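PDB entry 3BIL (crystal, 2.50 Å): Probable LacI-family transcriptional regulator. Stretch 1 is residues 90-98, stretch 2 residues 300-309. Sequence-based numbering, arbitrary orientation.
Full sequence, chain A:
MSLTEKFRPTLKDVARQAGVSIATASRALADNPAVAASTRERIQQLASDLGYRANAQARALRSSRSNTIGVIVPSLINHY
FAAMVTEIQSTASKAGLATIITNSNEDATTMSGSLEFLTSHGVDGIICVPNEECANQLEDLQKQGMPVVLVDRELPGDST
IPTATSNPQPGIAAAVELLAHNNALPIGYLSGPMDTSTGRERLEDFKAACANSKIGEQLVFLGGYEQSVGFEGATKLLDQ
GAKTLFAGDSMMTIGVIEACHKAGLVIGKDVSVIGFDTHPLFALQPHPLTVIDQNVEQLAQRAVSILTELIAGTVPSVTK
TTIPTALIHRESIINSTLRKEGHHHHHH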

ATOM      1  N   SER A  90      14.516   5.716   4.965  1.00 49.17           N
ATOM      2  CA  SER A  90      15.769   5.168   4.477  1.00 51.80           C
ATOM      3  C   SER A  90      16.859   6.260   4.326  1.00 58.81           C
ATOM      4  O   SER A  90      18.008   6.078   4.783  1.00 64.96           O
ATOM      5  CB  SER A  90      15.510   4.416   3.177  1.00 49.98           C
ATOM      6  OG  SER A  90      16.587   4.525   2.280  1.00 51.53           O
ATOM      7  N   THR A  91      16.493   7.384   3.708  1.00 57.23           N
ATOM      8  CA  THR A  91      17.348   8.573   3.629  1.00 55.72           C
ATOM      9  C   THR A  91      17.751   9.136   5.007  1.00 56.48           C
ATOM     10  O   THR A  91      18.925   9.453   5.230  1.00 57.53           O
ATOM     11  CB  THR A  91      16.690   9.670   2.762  1.00 55.35           C
ATOM     12  OG1 THR A  91      16.381   9.124   1.472  1.00 56.19           O
ATOM     13  CG2 THR A  91      17.628  10.843   2.564  1.00 54.29           C
ATOM     14  N   ALA A  92      16.793   9.248   5.926  1.00 54.35           N
ATOM     15  CA  ALA A  92      17.092   9.677   7.290  1.00 56.19           C
ATOM     16  C   ALA A  92      18.132   8.793   7.995  1.00 60.17           C
ATOM     17  O   ALA A  92      18.980   9.307   8.730  1.00 61.20           O
ATOM     18  CB  ALA A  92      15.814   9.762   8.136  1.00 54.51           C
ATOM     19  N   SER A  93      18.071   7.477   7.790  1.00 60.95           N
ATOM     20  CA  SER A  93      18.964   6.595   8.520  1.00 64.57           C
ATOM     21  C   SER A  93      20.364   6.715   7.947  1.00 66.94           C
ATOM     22  O   SER A  93      21.339   6.595   8.684  1.00 70.65           O
ATOM     23  CB  SER A  93      18.502   5.139   8.488  1.00 65.59           C
ATOM     24  OG  SER A  93      19.105   4.446   7.401  1.00 67.79           O
ATOM     25  N   LYS A  94      20.465   6.952   6.638  1.00 65.98           N
ATOM     26  CA  LYS A  94      21.767   7.244   6.019  1.00 66.48           C
ATOM     27  C   LYS A  94      22.463   8.499   6.567  1.00 66.31           C
ATOM     28  O   LYS A  94      23.689   8.591   6.507  1.00 66.50           O
ATOM     29  CB  LYS A  94      21.656   7.329   4.505  1.00 66.62           C
ATOM     30  CG  LYS A  94      21.774   5.989   3.848  1.00 68.19           C
ATOM     31  CD  LYS A  94      21.511   6.107   2.385  1.00 69.71           C
ATOM     32  CE  LYS A  94      21.075   4.772   1.842  1.00 71.87           C
ATOM     33  NZ  LYS A  94      20.517   4.937   0.476  1.00 73.30           N
ATOM     34  N   ALA A  95      21.677   9.449   7.083  1.00 63.97           N
ATOM     35  CA  ALA A  95      22.199  10.631   7.774  1.00 62.46           C
ATOM     36  C   ALA A  95      22.047  10.465   9.300  1.00 63.95           C
ATOM     37  O   ALA A  95      21.844  11.451  10.048  1.00 60.83           O
ATOM     38  CB  ALA A  95      21.485  11.890   7.280  1.00 60.75           C
ATOM     39  N   GLY A  96      22.128   9.206   9.744  1.00 63.88           N
ATOM     40  CA  GLY A  96      22.034   8.838  11.167  1.00 66.06           C
ATOM     41  C   GLY A  96      20.828   9.364  11.942  1.00 67.47           C
ATOM     42  O   GLY A  96      20.991  10.045  12.950  1.00 69.61           O
ATOM     43  N   LEU A  97      19.615   9.053  11.483  1.00 68.89           N
ATOM     44  CA  LEU A  97      18.383   9.518  12.153  1.00 67.04           C
ATOM     45  C   LEU A  97      17.269   8.478  12.146  1.00 65.01           C
ATOM     46  O   LEU A  97      17.063   7.772  11.170  1.00 64.90           O
ATOM     47  CB  LEU A  97      17.876  10.825  11.519  1.00 65.72           C
ATOM     48  CG  LEU A  97      18.575  12.138  11.887  1.00 63.78           C
ATOM     49  CD1 LEU A  97      18.189  13.240  10.931  1.00 60.76           C
ATOM     50  CD2 LEU A  97      18.258  12.532  13.322  1.00 63.79           C
ATOM     51  N   ALA A  98      16.538   8.403  13.243  1.00 65.82           N
ATOM     52  CA  ALA A  98      15.442   7.452  13.338  1.00 64.15           C
ATOM     53  C   ALA A  98      14.162   8.112  12.832  1.00 61.89           C
ATOM     54  O   ALA A  98      14.171   9.288  12.483  1.00 58.53           O
ATOM     55  CB  ALA A  98      15.294   6.947  14.778  1.00 61.78           C
TER
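Stretch 2 (300-309) AQRAVSILTE

The contact between these two segments, 210 residues apart in sequence at their nearest touching pair, contains no clear hydrogen bond across it. Its central pair, Thr-91 and Val-304, is modelled too tightly: CG2 of Thr-91 lies 2.8 Å from CG1 of Val-304, well inside the van der Waals distance for two methyl groups. At 2.50 Å resolution this value is better read as a local inaccuracy of the model than as a measure of packing, although the two residues clearly face each other.

Stretch 2 is helical from Ala-300 to Thr-308, continuing a helix that begins earlier in the chain, and Glu-309 is the first residue to leave helical backbone angles. Bonds such as Val-304 N to Ala-300 O (3.0 Å) and Thr-308 N to Val-304 O (2.9 Å) maintain the regular i to i+4 pattern. This helix lies across the helical part of stretch 1, with both helices running in broadly the same direction; the crossing angle is -40° and the axes approach to 9.6 Å. Register follows from this arrangement. The CA atoms of Thr-91 and Gln-301 are 6.3 Å apart and those of Ala-92 and Val-304 6.6 Å, whereas the CA atoms of Ala-95 and Thr-308 are separated by 8.4 Å, so the backbones are farther apart at the C-terminal end of the contact.

Val-304, buried and with chi1 in the p well, points toward stretch 1 and reaches two successive residues there. Besides facing Thr-91, it packs on Ala-92, with its CG2 4.1 Å from Ala-92 CA and 4.2 Å from Ala-92 CB. The short alanine side chain, directed sideways, leaves the valine methyl close to the backbone itself. One turn earlier, the CA-to-CB bond of Gln-301 also points sideways, but the end of its side chain comes nearer, placing NE2 3.4 Å from Thr-91 OG1. That hydroxyl is already hydrogen-bonded elsewhere in the structure.

Thr-308, one turn after Val-304, closes the far end of the contact. Its OG1 donates a hydrogen bond to Ser-305 O (2.7 Å) within its own helix, while its methyl group faces stretch 1: CG2 lies 4.5 Å from Ala-95 CB and 4.3 Å from Leu-97 CD1. Stretch 1 turns after its helix. Gly-96 adopts a positive phi of 52°, a conformation that favours glycine, and its N binds Ser-93 O at 2.9 Å; Leu-97 then becomes extended, with its N in a weak bond to Ala-92 O (2.8 Å). Leu-97 points toward stretch 2, adding a methyl-to-methyl contact beyond the helix. Altogether the two stretches bury 254 Å², both sides summed, a modest area.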

ATOM      1  N   ALA A 300      11.214  12.782  -1.251  1.00 42.40           N
ATOM      2  CA  ALA A 300      11.672  12.321   0.048  1.00 43.51           C
ATOM      3  C   ALA A 300      13.178  12.615   0.311  1.00 45.28           C
ATOM      4  O   ALA A 300      13.521  13.091   1.403  1.00 43.51           O
ATOM      5  CB  ALA A 300      11.371  10.839   0.208  1.00 40.37           C
ATOM      6  N   GLN A 301      14.051  12.327  -0.668  1.00 48.38           N
ATOM      7  CA  GLN A 301      15.469  12.746  -0.645  1.00 50.88           C
ATOM      8  C   GLN A 301      15.562  14.246  -0.377  1.00 53.17           C
ATOM      9  O   GLN A 301      16.080  14.666   0.657  1.00 56.09           O
ATOM     10  CB  GLN A 301      16.166  12.425  -1.973  1.00 55.06           C
ATOM     11  CG  GLN A 301      17.291  11.385  -1.929  1.00 59.47           C
ATOM     12  CD  GLN A 301      16.865   9.991  -2.411  1.00 63.14           C
ATOM     13  OE1 GLN A 301      17.497   9.397  -3.297  1.00 62.21           O
ATOM     14  NE2 GLN A 301      15.796   9.458  -1.812  1.00 64.86           N
ATOM     15  N   ARG A 302      15.018  15.052  -1.286  1.00 54.33           N
ATOM     16  CA  ARG A 302      15.008  16.505  -1.127  1.00 57.90           C
ATOM     17  C   ARG A 302      14.442  16.966   0.203  1.00 57.95           C
ATOM     18  O   ARG A 302      15.018  17.844   0.830  1.00 60.60           O
ATOM     19  CB  ARG A 302      14.281  17.198  -2.285  1.00 60.43           C
ATOM     20  CG  ARG A 302      15.022  17.066  -3.600  1.00 65.61           C
ATOM     21  CD  ARG A 302      15.920  18.267  -3.893  1.00 70.39           C
ATOM     22  NE  ARG A 302      15.448  19.052  -5.050  1.00 74.58           N
ATOM     23  CZ  ARG A 302      15.494  18.642  -6.326  1.00 74.59           C
ATOM     24  NH1 ARG A 302      15.958  17.432  -6.643  1.00 73.53           N
ATOM     25  NH2 ARG A 302      15.045  19.434  -7.293  1.00 74.32           N
ATOM     26  N   ALA A 303      13.327  16.378   0.636  1.00 58.67           N
ATOM     27  CA  ALA A 303      12.666  16.794   1.891  1.00 59.09           C
ATOM     28  C   ALA A 303      13.495  16.545   3.146  1.00 59.62           C
ATOM     29  O   ALA A 303      13.410  17.308   4.106  1.00 58.19           O
ATOM     30  CB  ALA A 303      11.301  16.136   2.047  1.00 58.90           C
ATOM     31  N   VAL A 304      14.268  15.466   3.151  1.00 59.59           N
ATOM     32  CA  VAL A 304      15.095  15.186   4.303  1.00 62.68           C
ATOM     33  C   VAL A 304      16.403  16.034   4.265  1.00 62.53           C
ATOM     34  O   VAL A 304      16.845  16.523   5.303  1.00 61.11           O
ATOM     35  CB  VAL A 304      15.248  13.636   4.544  1.00 65.05           C
ATOM     36  CG1 VAL A 304      16.091  12.991   3.461  1.00 63.30           C
ATOM     37  CG2 VAL A 304      15.796  13.339   5.937  1.00 62.90           C
ATOM     38  N   SER A 305      16.973  16.253   3.071  1.00 63.67           N
ATOM     39  CA  SER A 305      18.041  17.256   2.865  1.00 62.66           C
ATOM     40  C   SER A 305      17.701  18.577   3.532  1.00 62.27           C
ATOM     41  O   SER A 305      18.497  19.116   4.290  1.00 62.31           O
ATOM     42  CB  SER A 305      18.286  17.511   1.383  1.00 63.18           C
ATOM     43  OG  SER A 305      19.519  16.956   0.973  1.00 66.91           O
ATOM     44  N   ILE A 306      16.493  19.064   3.259  1.00 62.60           N
ATOM     45  CA  ILE A 306      15.996  20.341   3.774  1.00 60.45           C
ATOM     46  C   ILE A 306      15.725  20.284   5.271  1.00 61.33           C
ATOM     47  O   ILE A 306      15.761  21.308   5.947  1.00 65.11           O
ATOM     48  CB  ILE A 306      14.710  20.805   3.018  1.00 59.94           C
ATOM     49  CG1 ILE A 306      14.984  20.988   1.515  1.00 60.77           C
ATOM     50  CG2 ILE A 306      14.144  22.091   3.612  1.00 60.62           C
ATOM     51  CD1 ILE A 306      13.764  21.373   0.686  1.00 59.14           C
ATOM     52  N   LEU A 307      15.453  19.102   5.806  1.00 60.73           N
ATOM     53  CA  LEU A 307      15.250  19.005   7.249  1.00 60.66           C
ATOM     54  C   LEU A 307      16.556  18.978   8.025  1.00 63.48           C
ATOM     55  O   LEU A 307      16.615  19.500   9.137  1.00 64.22           O
ATOM     56  CB  LEU A 307      14.423  17.792   7.626  1.00 57.09           C
ATOM     57  CG  LEU A 307      13.876  17.885   9.041  1.00 55.16           C
ATOM     58  CD1 LEU A 307      12.884  19.034   9.180  1.00 54.62           C
ATOM     59  CD2 LEU A 307      13.234  16.580   9.400  1.00 56.54           C
ATOM     60  N   THR A 308      17.590  18.366   7.446  1.00 67.30           N
ATOM     61  CA  THR A 308      18.909  18.326   8.077  1.00 71.55           C
ATOM     62  C   THR A 308      19.486  19.744   8.135  1.00 74.94           C
ATOM     63  O   THR A 308      19.792  20.244   9.219  1.00 77.41           O
ATOM     64  CB  THR A 308      19.886  17.321   7.403  1.00 71.71           C
ATOM     65  OG1 THR A 308      19.810  17.440   5.975  1.00 75.38           O
ATOM     66  CG2 THR A 308      19.549  15.896   7.798  1.00 69.40           C
ATOM     67  N   GLU A 309      19.594  20.400   6.981  1.00 77.27           N
ATOM     68  CA  GLU A 309      19.914  21.830   6.926  1.00 79.37           C
ATOM     69  C   GLU A 309      18.808  22.678   7.570  1.00 79.67           C
ATOM     70  O   GLU A 309      18.270  23.574   6.919  1.00 82.18           O
ATOM     71  CB  GLU A 309      20.105  22.285   5.471  1.00 79.52           C
ATOM     72  CG  GLU A 309      21.458  21.946   4.839  1.00 82.10           C
ATOM     73  CD  GLU A 309      21.791  22.869   3.661  1.00 82.60           C
ATOM     74  OE1 GLU A 309      21.062  22.819   2.637  1.00 82.81           O
ATOM     75  OE2 GLU A 309      22.774  23.647   3.764  1.00 81.25           O
TER